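Local coordinates for putative lipoprotein (Parabacteroides distasonis, PDB 4FVS) that is of unknown function but probably binds lipid or another hydrophobic ligand at the cell envelope, at residues L27-D36 with V47-P56. Sequence-based numbering, arbitrary orientation.
Sequences LQSVMSYQVD and VEADYVYTNP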
loop_
_atom_site.group_PDB
_atom_site.type_symbol
_atom_site.label_atom_id
_atom_site.label_comp_id
_atom_site.label_asym_id
_atom_site.label_seq_id
_atom_site.Cartn_x
_atom_site.Cartn_y
_atom_site.Cartn_z
ATOM N N LEU A 27 13.345 -11.115 7.426
ATOM C CA LEU A 27 12.130 -11.332 6.649
ATOM C C LEU A 27 10.988 -11.682 7.574
ATOM O O LEU A 27 11.124 -12.534 8.453
ATOM C CB LEU A 27 12.346 -12.421 5.588
ATOM C CG LEU A 27 11.181 -12.687 4.641
ATOM C CD1 LEU A 27 10.893 -11.494 3.728
ATOM C CD2 LEU A 27 11.432 -13.909 3.830
ATOM N N GLN A 28 9.881 -10.976 7.397
ATOM C CA GLN A 28 8.660 -11.133 8.176
ATOM C C GLN A 28 7.520 -11.698 7.312
ATOM O O GLN A 28 6.753 -12.545 7.786
ATOM C CB GLN A 28 8.234 -9.769 8.785
ATOM C CG GLN A 28 9.212 -9.166 9.808
ATOM C CD GLN A 28 9.160 -9.867 11.139
ATOM O OE1 GLN A 28 10.081 -10.610 11.524
ATOM N NE2 GLN A 28 8.067 -9.651 11.860
ATOM N N SER A 29 7.394 -11.198 6.060
ATOM C CA SER A 29 6.326 -11.574 5.148
ATOM C C SER A 29 6.738 -11.462 3.685
ATOM O O SER A 29 7.535 -10.610 3.300
ATOM C CB SER A 29 5.093 -10.694 5.394
ATOM O OG SER A 29 5.323 -9.296 5.234
ATOM N N VAL A 30 6.151 -12.329 2.868
ATOM C CA VAL A 30 6.301 -12.350 1.410
ATOM C C VAL A 30 4.933 -11.960 0.815
ATOM O O VAL A 30 3.907 -12.538 1.189
ATOM C CB VAL A 30 6.824 -13.701 0.883
ATOM C CG1 VAL A 30 7.012 -13.664 -0.631
ATOM C CG2 VAL A 30 8.126 -14.083 1.585
HETATM N N MSE A 31 4.912 -10.943 -0.053
HETATM C CA MSE A 31 3.672 -10.461 -0.646
HETATM C C MSE A 31 3.730 -10.641 -2.149
HETATM O O MSE A 31 4.473 -9.912 -2.829
HETATM C CB MSE A 31 3.438 -9.018 -0.244
HETATM C CG MSE A 31 3.322 -8.875 1.270
HETATM SE SE MSE A 31 3.403 -7.101 1.970
HETATM C CE MSE A 31 5.346 -6.745 1.594
ATOM N N SER A 32 2.985 -11.662 -2.656
ATOM C CA SER A 32 2.963 -12.007 -4.065
ATOM C C SER A 32 1.691 -11.521 -4.717
ATOM O O SER A 32 0.600 -11.743 -4.190
ATOM C CB SER A 32 3.112 -13.503 -4.247
ATOM O OG SER A 32 4.284 -13.928 -3.579
ATOM N N TYR A 33 1.833 -10.851 -5.862
ATOM C CA TYR A 33 0.712 -10.276 -6.592
ATOM C C TYR A 33 0.697 -10.690 -8.035
ATOM O O TYR A 33 1.724 -11.109 -8.575
ATOM C CB TYR A 33 0.770 -8.743 -6.558
ATOM C CG TYR A 33 0.706 -8.069 -5.211
ATOM C CD1 TYR A 33 1.832 -7.988 -4.394
ATOM C CD2 TYR A 33 -0.426 -7.360 -4.823
ATOM C CE1 TYR A 33 1.792 -7.316 -3.167
ATOM C CE2 TYR A 33 -0.476 -6.679 -3.603
ATOM C CZ TYR A 33 0.643 -6.645 -2.788
ATOM O OH TYR A 33 0.592 -5.949 -1.610
ATOM N N GLN A 34 -0.463 -10.513 -8.677
ATOM C CA GLN A 34 -0.649 -10.782 -10.088
ATOM C C GLN A 34 -1.846 -10.013 -10.665
ATOM O O GLN A 34 -2.937 -10.089 -10.111
ATOM C CB GLN A 34 -0.827 -12.273 -10.356
ATOM C CG GLN A 34 -0.850 -12.529 -11.856
ATOM C CD GLN A 34 -1.139 -13.941 -12.203
ATOM O OE1 GLN A 34 -1.968 -14.604 -11.570
ATOM N NE2 GLN A 34 -0.516 -14.391 -13.274
ATOM N N VAL A 35 -1.650 -9.321 -11.801
ATOM C CA VAL A 35 -2.731 -8.627 -12.506
ATOM C C VAL A 35 -3.648 -9.687 -13.134
ATOM O O VAL A 35 -3.224 -10.403 -14.041
ATOM C CB VAL A 35 -2.217 -7.619 -13.561
ATOM C CG1 VAL A 35 -3.376 -6.991 -14.324
ATOM C CG2 VAL A 35 -1.340 -6.550 -12.922
ATOM N N ASP A 36 -4.875 -9.803 -12.625
ATOM C CA ASP A 36 -5.837 -10.779 -13.105
ATOM C C ASP A 36 -6.628 -10.211 -14.297
ATOM O O ASP A 36 -6.711 -10.882 -15.322
ATOM C CB ASP A 36 -6.775 -11.221 -11.966
ATOM C CG ASP A 36 -7.529 -12.529 -12.185
ATOM O OD1 ASP A 36 -7.434 -13.105 -13.303
ATOM O OD2 ASP A 36 -8.203 -12.985 -11.237
ATOM N N VAL A 47 -7.965 -1.834 -13.030
ATOM C CA VAL A 47 -7.122 -3.032 -12.910
ATOM C C VAL A 47 -7.500 -3.790 -11.637
ATOM O O VAL A 47 -7.664 -3.177 -10.580
ATOM C CB VAL A 47 -5.603 -2.686 -12.940
ATOM C CG1 VAL A 47 -4.736 -3.865 -12.503
ATOM C CG2 VAL A 47 -5.174 -2.210 -14.319
ATOM N N GLU A 48 -7.644 -5.119 -11.746
ATOM C CA GLU A 48 -7.924 -5.984 -10.611
ATOM C C GLU A 48 -6.764 -6.992 -10.472
ATOM O O GLU A 48 -6.474 -7.735 -11.406
ATOM C CB GLU A 48 -9.295 -6.686 -10.743
ATOM C CG GLU A 48 -9.698 -7.392 -9.455
ATOM C CD GLU A 48 -11.076 -7.980 -9.282
ATOM O OE1 GLU A 48 -11.964 -7.168 -8.958
ATOM O OE2 GLU A 48 -11.182 -9.218 -9.114
ATOM N N ALA A 49 -6.101 -6.994 -9.320
ATOM C CA ALA A 49 -4.991 -7.895 -9.046
ATOM C C ALA A 49 -5.256 -8.787 -7.837
ATOM O O ALA A 49 -5.929 -8.358 -6.901
ATOM C CB ALA A 49 -3.729 -7.094 -8.812
ATOM N N ASP A 50 -4.739 -10.032 -7.876
ATOM C CA ASP A 50 -4.805 -10.991 -6.773
ATOM C C ASP A 50 -3.557 -10.887 -5.943
ATOM O O ASP A 50 -2.495 -10.569 -6.480
ATOM C CB ASP A 50 -4.987 -12.439 -7.257
ATOM C CG ASP A 50 -6.398 -12.758 -7.668
ATOM O OD1 ASP A 50 -7.284 -12.747 -6.789
ATOM O OD2 ASP A 50 -6.613 -13.069 -8.861
ATOM N N TYR A 51 -3.675 -11.125 -4.627
ATOM C CA TYR A 51 -2.513 -11.100 -3.752
ATOM C C TYR A 51 -2.552 -12.287 -2.821
ATOM O O TYR A 51 -3.626 -12.783 -2.493
ATOM C CB TYR A 51 -2.392 -9.776 -2.975
ATOM C CG TYR A 51 -3.446 -9.530 -1.916
ATOM C CD1 TYR A 51 -3.319 -10.072 -0.641
ATOM C CD2 TYR A 51 -4.512 -8.660 -2.150
ATOM C CE1 TYR A 51 -4.259 -9.818 0.354
ATOM C CE2 TYR A 51 -5.459 -8.395 -1.156
ATOM C CZ TYR A 51 -5.326 -8.976 0.097
ATOM O OH TYR A 51 -6.246 -8.733 1.095
ATOM N N VAL A 52 -1.365 -12.761 -2.427
ATOM C CA VAL A 52 -1.161 -13.844 -1.467
ATOM C C VAL A 52 -0.038 -13.423 -0.551
ATOM O O VAL A 52 1.083 -13.213 -1.008
ATOM C CB VAL A 52 -0.896 -15.248 -2.078
ATOM C CG1 VAL A 52 -0.962 -16.331 -0.996
ATOM C CG2 VAL A 52 -1.889 -15.570 -3.195
ATOM N N TYR A 53 -0.352 -13.239 0.725
ATOM C CA TYR A 53 0.634 -12.892 1.727
ATOM C C TYR A 53 0.973 -14.182 2.459
ATOM O O TYR A 53 0.068 -14.872 2.941
ATOM C CB TYR A 53 0.134 -11.779 2.682
ATOM C CG TYR A 53 -0.195 -10.421 2.078
ATOM C CD1 TYR A 53 0.117 -10.124 0.755
ATOM C CD2 TYR A 53 -0.793 -9.421 2.845
ATOM C CE1 TYR A 53 -0.161 -8.866 0.206
ATOM C CE2 TYR A 53 -1.111 -8.172 2.297
ATOM C CZ TYR A 53 -0.776 -7.890 0.980
ATOM O OH TYR A 53 -1.072 -6.639 0.455
ATOM N N THR A 54 2.259 -14.573 2.422
ATOM C CA THR A 54 2.769 -15.793 3.053
ATOM C C THR A 54 3.837 -15.424 4.037
ATOM O O THR A 54 4.460 -14.375 3.876
ATOM C CB THR A 54 3.313 -16.792 2.017
ATOM O OG1 THR A 54 4.327 -16.162 1.233
ATOM C CG2 THR A 54 2.226 -17.388 1.127
ATOM N N ASN A 55 4.085 -16.253 5.043
ATOM C CA ASN A 55 5.174 -15.928 5.951
ATOM C C ASN A 55 6.460 -16.604 5.387
ATOM O O ASN A 55 6.382 -17.296 4.359
ATOM C CB ASN A 55 4.856 -16.279 7.424
ATOM C CG ASN A 55 4.304 -17.639 7.633
ATOM O OD1 ASN A 55 4.901 -18.652 7.236
ATOM N ND2 ASN A 55 3.156 -17.680 8.281
ATOM N N PRO A 56 7.653 -16.342 5.957
ATOM C CA PRO A 56 8.890 -16.869 5.358
ATOM C C PRO A 56 8.924 -18.381 5.088
ATOM O O PRO A 56 9.606 -18.780 4.134
ATOM C CB PRO A 56 9.935 -16.510 6.404
ATOM C CG PRO A 56 9.423 -15.247 6.981
ATOM C CD PRO A 56 7.969 -15.496 7.127
#
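Tyr33 and Tyr53 meet through their hydroxyls, OH to OH 2.7 Å, in a hydrogen bond. Both carry CG anti to the carbonyl carbon (chi1 -61° and -62°), which sends the two side chains over the same face and lets their ends converge. Their rings make an offset edge-to-face pair, planes at 65°, with the edge of Tyr53 turned to the face of Tyr33. Met31 lies over one face of the Tyr53 ring: CG sits 3.8 Å from the ring centroid as a CH-pi contact, and SE follows at 4.4 Å in a Met-aromatic contact. On the opposite face comes CD1 of Tyr51, whose CB packs against Tyr33 CD2 at 3.6 Å. All these side chains share one face of an antiparallel beta hairpin, strands 27-41 and 44-54, within the strand-rich fold of this DUF3108-like protein of the LolA/LolB clan. Paired backbone bonds at Val30-Thr54, Ser32-Val52 and Gln34-Asp50 hold the register, and Asp36 N to Glu48 O (2.9 Å) continues it. The other face carries Asp50 and, farther along, Val30 CB against Thr54 OG1 at 3.5 Å. Further out, Ser84 OG hydrogen-bonds Tyr53 OH, Trp16 of strand 15-22 stacks on Tyr33, and Val89 of helix 86-89 touches Tyr53.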